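Local coordinates for protein (2Z,6E)-hedycaryol synthase (Kitasatospora setae, PDB 4MC3) that catalyses the magnesium-dependent 1,11-cyclization of (2E,6E)-farnesyl diphosphate with water to (2Z,6E)-hedycaryol, releasing diphosphate, at residues D186-V200 with Q282-Y295. Sequence-based numbering, arbitrary orientation.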
loop_
_atom_site.group_PDB
_atom_site.type_symbol
_atom_site.label_atom_id
_atom_site.label_comp_id
_atom_site.label_asym_id
_atom_site.label_seq_id
_atom_site.Cartn_x
_atom_site.Cartn_y
_atom_site.Cartn_z
ATOM N N ASP A 186 -3.796 5.727 -4.096
ATOM C CA ASP A 186 -5.013 6.152 -4.760
ATOM C C ASP A 186 -5.915 6.977 -3.824
ATOM O O ASP A 186 -6.546 7.966 -4.226
ATOM C CB ASP A 186 -5.813 4.957 -5.297
ATOM C CG ASP A 186 -5.135 4.225 -6.450
ATOM O OD1 ASP A 186 -4.347 4.809 -7.200
ATOM O OD2 ASP A 186 -5.433 2.997 -6.556
ATOM N N LEU A 187 -6.065 6.556 -2.566
ATOM C CA LEU A 187 -6.885 7.267 -1.618
ATOM C C LEU A 187 -6.365 8.653 -1.280
ATOM O O LEU A 187 -7.168 9.527 -0.862
ATOM C CB LEU A 187 -7.118 6.424 -0.351
ATOM C CG LEU A 187 -7.982 5.150 -0.465
ATOM C CD1 LEU A 187 -7.855 4.201 0.686
ATOM C CD2 LEU A 187 -9.474 5.547 -0.671
ATOM N N ASP A 188 -5.068 8.898 -1.451
ATOM C CA ASP A 188 -4.515 10.223 -1.227
ATOM C C ASP A 188 -5.130 11.262 -2.187
ATOM O O ASP A 188 -5.174 12.454 -1.870
ATOM C CB ASP A 188 -3.007 10.227 -1.379
ATOM C CG ASP A 188 -2.334 11.510 -0.841
ATOM O OD1 ASP A 188 -2.723 11.959 0.252
ATOM O OD2 ASP A 188 -1.452 12.068 -1.563
ATOM N N GLU A 189 -5.669 10.824 -3.331
ATOM C CA GLU A 189 -6.248 11.768 -4.274
ATOM C C GLU A 189 -7.487 12.461 -3.662
ATOM O O GLU A 189 -7.829 13.556 -4.086
ATOM C CB GLU A 189 -6.596 11.112 -5.579
ATOM C CG GLU A 189 -5.425 10.558 -6.326
ATOM C CD GLU A 189 -5.749 10.176 -7.771
ATOM O OE1 GLU A 189 -6.426 10.984 -8.471
ATOM O OE2 GLU A 189 -5.331 9.070 -8.213
ATOM N N LEU A 190 -8.136 11.844 -2.683
ATOM C CA LEU A 190 -9.318 12.408 -2.075
ATOM C C LEU A 190 -9.001 13.740 -1.369
ATOM O O LEU A 190 -9.905 14.573 -1.217
ATOM C CB LEU A 190 -9.944 11.439 -1.116
ATOM C CG LEU A 190 -10.894 10.403 -1.720
ATOM C CD1 LEU A 190 -10.328 9.499 -2.745
ATOM C CD2 LEU A 190 -11.497 9.504 -0.675
ATOM N N ARG A 191 -7.749 13.951 -0.949
ATOM C CA ARG A 191 -7.402 15.187 -0.239
ATOM C C ARG A 191 -6.806 16.268 -1.123
ATOM O O ARG A 191 -6.591 17.407 -0.664
ATOM C CB ARG A 191 -6.501 14.927 0.958
ATOM C CG ARG A 191 -5.131 14.376 0.695
ATOM C CD ARG A 191 -4.051 15.411 0.511
ATOM N NE ARG A 191 -2.835 14.780 0.042
ATOM C CZ ARG A 191 -1.739 15.415 -0.325
ATOM N NH1 ARG A 191 -1.685 16.752 -0.240
ATOM N NH2 ARG A 191 -0.726 14.748 -0.825
ATOM N N LEU A 192 -6.550 15.955 -2.382
ATOM C CA LEU A 192 -5.984 16.905 -3.324
ATOM C C LEU A 192 -7.140 17.882 -3.756
ATOM O O LEU A 192 -8.294 17.565 -3.607
ATOM C CB LEU A 192 -5.438 16.167 -4.542
ATOM C CG LEU A 192 -4.303 15.156 -4.283
ATOM C CD1 LEU A 192 -3.945 14.441 -5.568
ATOM C CD2 LEU A 192 -3.091 15.822 -3.674
ATOM N N PRO A 193 -6.761 19.049 -4.270
ATOM C CA PRO A 193 -7.723 20.014 -4.823
ATOM C C PRO A 193 -8.499 19.443 -5.993
ATOM O O PRO A 193 -9.646 19.795 -6.174
ATOM C CB PRO A 193 -6.827 21.179 -5.274
ATOM C CG PRO A 193 -5.630 21.073 -4.383
ATOM C CD PRO A 193 -5.394 19.579 -4.252
ATOM N N ILE A 194 -7.910 18.496 -6.713
ATOM C CA ILE A 194 -8.639 17.795 -7.732
ATOM C C ILE A 194 -8.001 16.428 -7.873
ATOM O O ILE A 194 -6.825 16.227 -7.491
ATOM C CB ILE A 194 -8.608 18.516 -9.081
ATOM C CG1 ILE A 194 -7.157 18.661 -9.546
ATOM C CG2 ILE A 194 -9.454 19.807 -8.977
ATOM C CD1 ILE A 194 -7.093 19.304 -10.897
ATOM N N PHE A 195 -8.765 15.496 -8.423
ATOM C CA PHE A 195 -8.202 14.198 -8.774
ATOM C C PHE A 195 -7.153 14.342 -9.878
ATOM O O PHE A 195 -7.253 15.231 -10.758
ATOM C CB PHE A 195 -9.321 13.196 -9.159
ATOM C CG PHE A 195 -10.129 12.732 -8.020
ATOM C CD1 PHE A 195 -9.907 11.500 -7.474
ATOM C CD2 PHE A 195 -11.097 13.558 -7.423
ATOM C CE1 PHE A 195 -10.598 11.081 -6.365
ATOM C CE2 PHE A 195 -11.805 13.121 -6.342
ATOM C CZ PHE A 195 -11.549 11.903 -5.790
ATOM N N LEU A 196 -6.178 13.438 -9.917
ATOM C CA LEU A 196 -5.210 13.405 -10.997
ATOM C C LEU A 196 -5.919 13.145 -12.334
ATOM O O LEU A 196 -6.785 12.299 -12.430
ATOM C CB LEU A 196 -4.154 12.334 -10.786
ATOM C CG LEU A 196 -3.297 12.330 -9.500
ATOM C CD1 LEU A 196 -2.401 11.127 -9.458
ATOM C CD2 LEU A 196 -2.512 13.629 -9.397
ATOM N N PRO A 197 -5.516 13.853 -13.365
ATOM C CA PRO A 197 -6.010 13.429 -14.678
ATOM C C PRO A 197 -5.514 12.007 -14.987
ATOM O O PRO A 197 -4.380 11.650 -14.621
ATOM C CB PRO A 197 -5.345 14.411 -15.633
ATOM C CG PRO A 197 -4.988 15.614 -14.802
ATOM C CD PRO A 197 -4.687 15.063 -13.417
ATOM N N GLY A 198 -6.327 11.216 -15.682
ATOM C CA GLY A 198 -5.888 9.864 -16.083
ATOM C C GLY A 198 -4.547 9.802 -16.801
ATOM O O GLY A 198 -3.783 8.858 -16.600
ATOM N N SER A 199 -4.258 10.817 -17.617
ATOM C CA SER A 199 -3.000 10.944 -18.322
ATOM C C SER A 199 -1.784 11.217 -17.438
ATOM O O SER A 199 -0.651 11.121 -17.905
ATOM C CB SER A 199 -3.112 12.067 -19.370
ATOM O OG SER A 199 -3.206 13.339 -18.759
ATOM N N VAL A 200 -2.022 11.627 -16.192
ATOM C CA VAL A 200 -0.961 11.811 -15.197
ATOM C C VAL A 200 -0.884 10.576 -14.280
ATOM O O VAL A 200 0.231 10.099 -13.999
ATOM C CB VAL A 200 -1.218 13.074 -14.330
ATOM C CG1 VAL A 200 -0.197 13.183 -13.201
ATOM C CG2 VAL A 200 -1.165 14.298 -15.226
ATOM N N GLN A 282 2.452 17.860 -21.098
ATOM C CA GLN A 282 1.000 17.706 -21.176
ATOM C C GLN A 282 0.261 19.047 -21.215
ATOM O O GLN A 282 -0.896 19.092 -21.621
ATOM C CB GLN A 282 0.466 16.828 -20.035
ATOM C CG GLN A 282 0.852 15.366 -20.220
ATOM C CD GLN A 282 0.039 14.392 -19.388
ATOM O OE1 GLN A 282 -1.145 14.608 -19.096
ATOM N NE2 GLN A 282 0.676 13.280 -19.022
ATOM N N ALA A 283 0.927 20.119 -20.812
ATOM C CA ALA A 283 0.317 21.446 -20.781
ATOM C C ALA A 283 -0.956 21.479 -19.942
ATOM O O ALA A 283 -1.991 21.935 -20.361
ATOM C CB ALA A 283 0.046 21.963 -22.185
ATOM N N LEU A 284 -0.825 21.052 -18.703
ATOM C CA LEU A 284 -1.962 20.932 -17.779
ATOM C C LEU A 284 -2.333 22.251 -17.105
ATOM O O LEU A 284 -1.494 23.151 -16.923
ATOM C CB LEU A 284 -1.577 19.936 -16.692
ATOM C CG LEU A 284 -1.296 18.544 -17.204
ATOM C CD1 LEU A 284 -0.522 17.747 -16.153
ATOM C CD2 LEU A 284 -2.598 17.873 -17.604
ATOM N N PRO A 285 -3.584 22.363 -16.665
ATOM C CA PRO A 285 -3.921 23.490 -15.814
ATOM C C PRO A 285 -3.056 23.486 -14.574
ATOM O O PRO A 285 -2.604 22.408 -14.121
ATOM C CB PRO A 285 -5.370 23.207 -15.416
ATOM C CG PRO A 285 -5.907 22.295 -16.469
ATOM C CD PRO A 285 -4.734 21.496 -16.943
ATOM N N SER A 286 -2.826 24.670 -14.039
ATOM C CA SER A 286 -2.016 24.817 -12.826
ATOM C C SER A 286 -2.506 23.965 -11.686
ATOM O O SER A 286 -1.711 23.346 -10.972
ATOM C CB SER A 286 -2.007 26.286 -12.390
ATOM O OG SER A 286 -1.516 27.057 -13.471
ATOM N N ARG A 287 -3.824 23.884 -11.527
ATOM C CA ARG A 287 -4.382 23.112 -10.410
ATOM C C ARG A 287 -3.974 21.640 -10.508
ATOM O O ARG A 287 -3.687 20.987 -9.485
ATOM C CB ARG A 287 -5.892 23.245 -10.471
ATOM C CG ARG A 287 -6.625 22.562 -9.361
ATOM C CD ARG A 287 -8.095 22.794 -9.674
ATOM N NE ARG A 287 -8.790 23.127 -8.496
ATOM C CZ ARG A 287 -10.096 22.971 -8.401
ATOM N NH1 ARG A 287 -10.808 22.542 -9.475
ATOM N NH2 ARG A 287 -10.666 23.218 -7.228
ATOM N N ALA A 288 -3.995 21.085 -11.724
ATOM C CA ALA A 288 -3.641 19.685 -11.935
ATOM C C ALA A 288 -2.177 19.445 -11.731
ATOM O O ALA A 288 -1.769 18.418 -11.156
ATOM C CB ALA A 288 -4.093 19.185 -13.304
ATOM N N ARG A 289 -1.337 20.385 -12.203
ATOM C CA ARG A 289 0.117 20.270 -11.964
ATOM C C ARG A 289 0.440 20.261 -10.471
ATOM O O ARG A 289 1.212 19.409 -10.004
ATOM C CB ARG A 289 0.893 21.403 -12.641
ATOM C CG ARG A 289 0.712 21.400 -14.128
ATOM C CD ARG A 289 1.262 22.721 -14.667
ATOM N NE ARG A 289 1.265 22.774 -16.123
ATOM C CZ ARG A 289 2.347 22.580 -16.886
ATOM N NH1 ARG A 289 3.542 22.316 -16.345
ATOM N NH2 ARG A 289 2.235 22.657 -18.199
ATOM N N GLU A 290 -0.194 21.157 -9.725
ATOM C CA GLU A 290 0.000 21.247 -8.288
ATOM C C GLU A 290 -0.423 19.957 -7.589
ATOM O O GLU A 290 0.293 19.448 -6.704
ATOM C CB GLU A 290 -0.791 22.456 -7.736
ATOM C CG GLU A 290 -0.716 22.681 -6.227
ATOM C CD GLU A 290 -1.694 23.752 -5.747
ATOM O OE1 GLU A 290 -1.987 24.704 -6.519
ATOM O OE2 GLU A 290 -2.169 23.642 -4.594
ATOM N N ALA A 291 -1.583 19.414 -7.980
ATOM C CA ALA A 291 -2.095 18.171 -7.400
ATOM C C ALA A 291 -1.138 17.013 -7.661
ATOM O O ALA A 291 -0.844 16.211 -6.767
ATOM C CB ALA A 291 -3.473 17.864 -7.943
ATOM N N ALA A 292 -0.613 16.935 -8.883
ATOM C CA ALA A 292 0.324 15.887 -9.217
ATOM C C ALA A 292 1.630 16.001 -8.413
ATOM O O ALA A 292 2.173 14.977 -7.932
ATOM C CB ALA A 292 0.609 15.892 -10.696
ATOM N N VAL A 293 2.144 17.221 -8.264
ATOM C CA VAL A 293 3.380 17.386 -7.477
ATOM C C VAL A 293 3.192 17.019 -5.991
ATOM O O VAL A 293 4.085 16.397 -5.368
ATOM C CB VAL A 293 3.902 18.829 -7.626
ATOM C CG1 VAL A 293 5.047 19.112 -6.651
ATOM C CG2 VAL A 293 4.333 19.029 -9.054
ATOM N N ASP A 294 2.049 17.381 -5.431
ATOM C CA ASP A 294 1.729 17.097 -4.035
ATOM C C ASP A 294 1.577 15.561 -3.869
ATOM O O ASP A 294 2.034 14.993 -2.860
ATOM C CB ASP A 294 0.453 17.845 -3.626
ATOM C CG ASP A 294 0.332 18.132 -2.129
ATOM O OD1 ASP A 294 -0.302 19.157 -1.776
ATOM O OD2 ASP A 294 0.797 17.367 -1.276
ATOM N N TYR A 295 0.870 14.919 -4.795
ATOM C CA TYR A 295 0.738 13.451 -4.742
ATOM C C TYR A 295 2.102 12.783 -4.742
ATOM O O TYR A 295 2.367 11.903 -3.936
ATOM C CB TYR A 295 -0.065 12.994 -5.938
ATOM C CG TYR A 295 -0.280 11.531 -6.151
ATOM C CD1 TYR A 295 -1.395 10.911 -5.645
ATOM C CD2 TYR A 295 0.583 10.778 -6.902
ATOM C CE1 TYR A 295 -1.660 9.581 -5.932
ATOM C CE2 TYR A 295 0.380 9.430 -7.143
ATOM C CZ TYR A 295 -0.758 8.838 -6.643
ATOM O OH TYR A 295 -0.983 7.531 -6.993
HETATM O O HOH W 1 -3.462 7.215 -7.818
HETATM O O HOH W 2 -0.992 4.740 -6.555
#
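L196 sets its CD1 methyl squarely over one face of the Y295 ring, 3.7 Å from the centroid and almost on the ring normal, a textbook CH-pi contact. The leucine fork suits the place because its other branch, CD2, rests on the helix itself, 3.6 Å from CA of A292. A chi1 of 177° turns the tyrosine ring to the side where L196 CD1 covers its face and its hydroxyl meets a water, which accepts from Y295 OH at 2.6 Å and donates to D186 OD1 and E189 OE2. D186 OD2 is also bonded to H145, and E189 OE2 to R201. E189 also binds the backbone of its own turn, OE1 taking L196 N at 2.9 Å. In this all-helical class I terpene synthase fold, the contact lays the turn between helices 181-188 and 198-201 against the first turns of helix 286-309. R191, bent at chi2 (91°), serves two acids at once. Its NE and NH2 grip D188 side-on, one oxygen each, while NH1 and NH2 converge end-on on D294 OD2, NH1 at 2.8 Å. Both reach that oxygen from one face of the carboxylate, some 60° out of its plane. R62 also pairs with OD2, so positive groups probably favour a charged D294. Small A288, A291 and A292 let the turn come close: I194 lays CD1 3.8 Å from CB of A288, and its CG2 lies over one face of the R287 guanidinium, offset toward the rim and close to NH1. At the far end V200 CG2 meets L284 CD1 at 3.6 Å, and the Q282 amide donates through NE2 to S199 O at 2.8 Å.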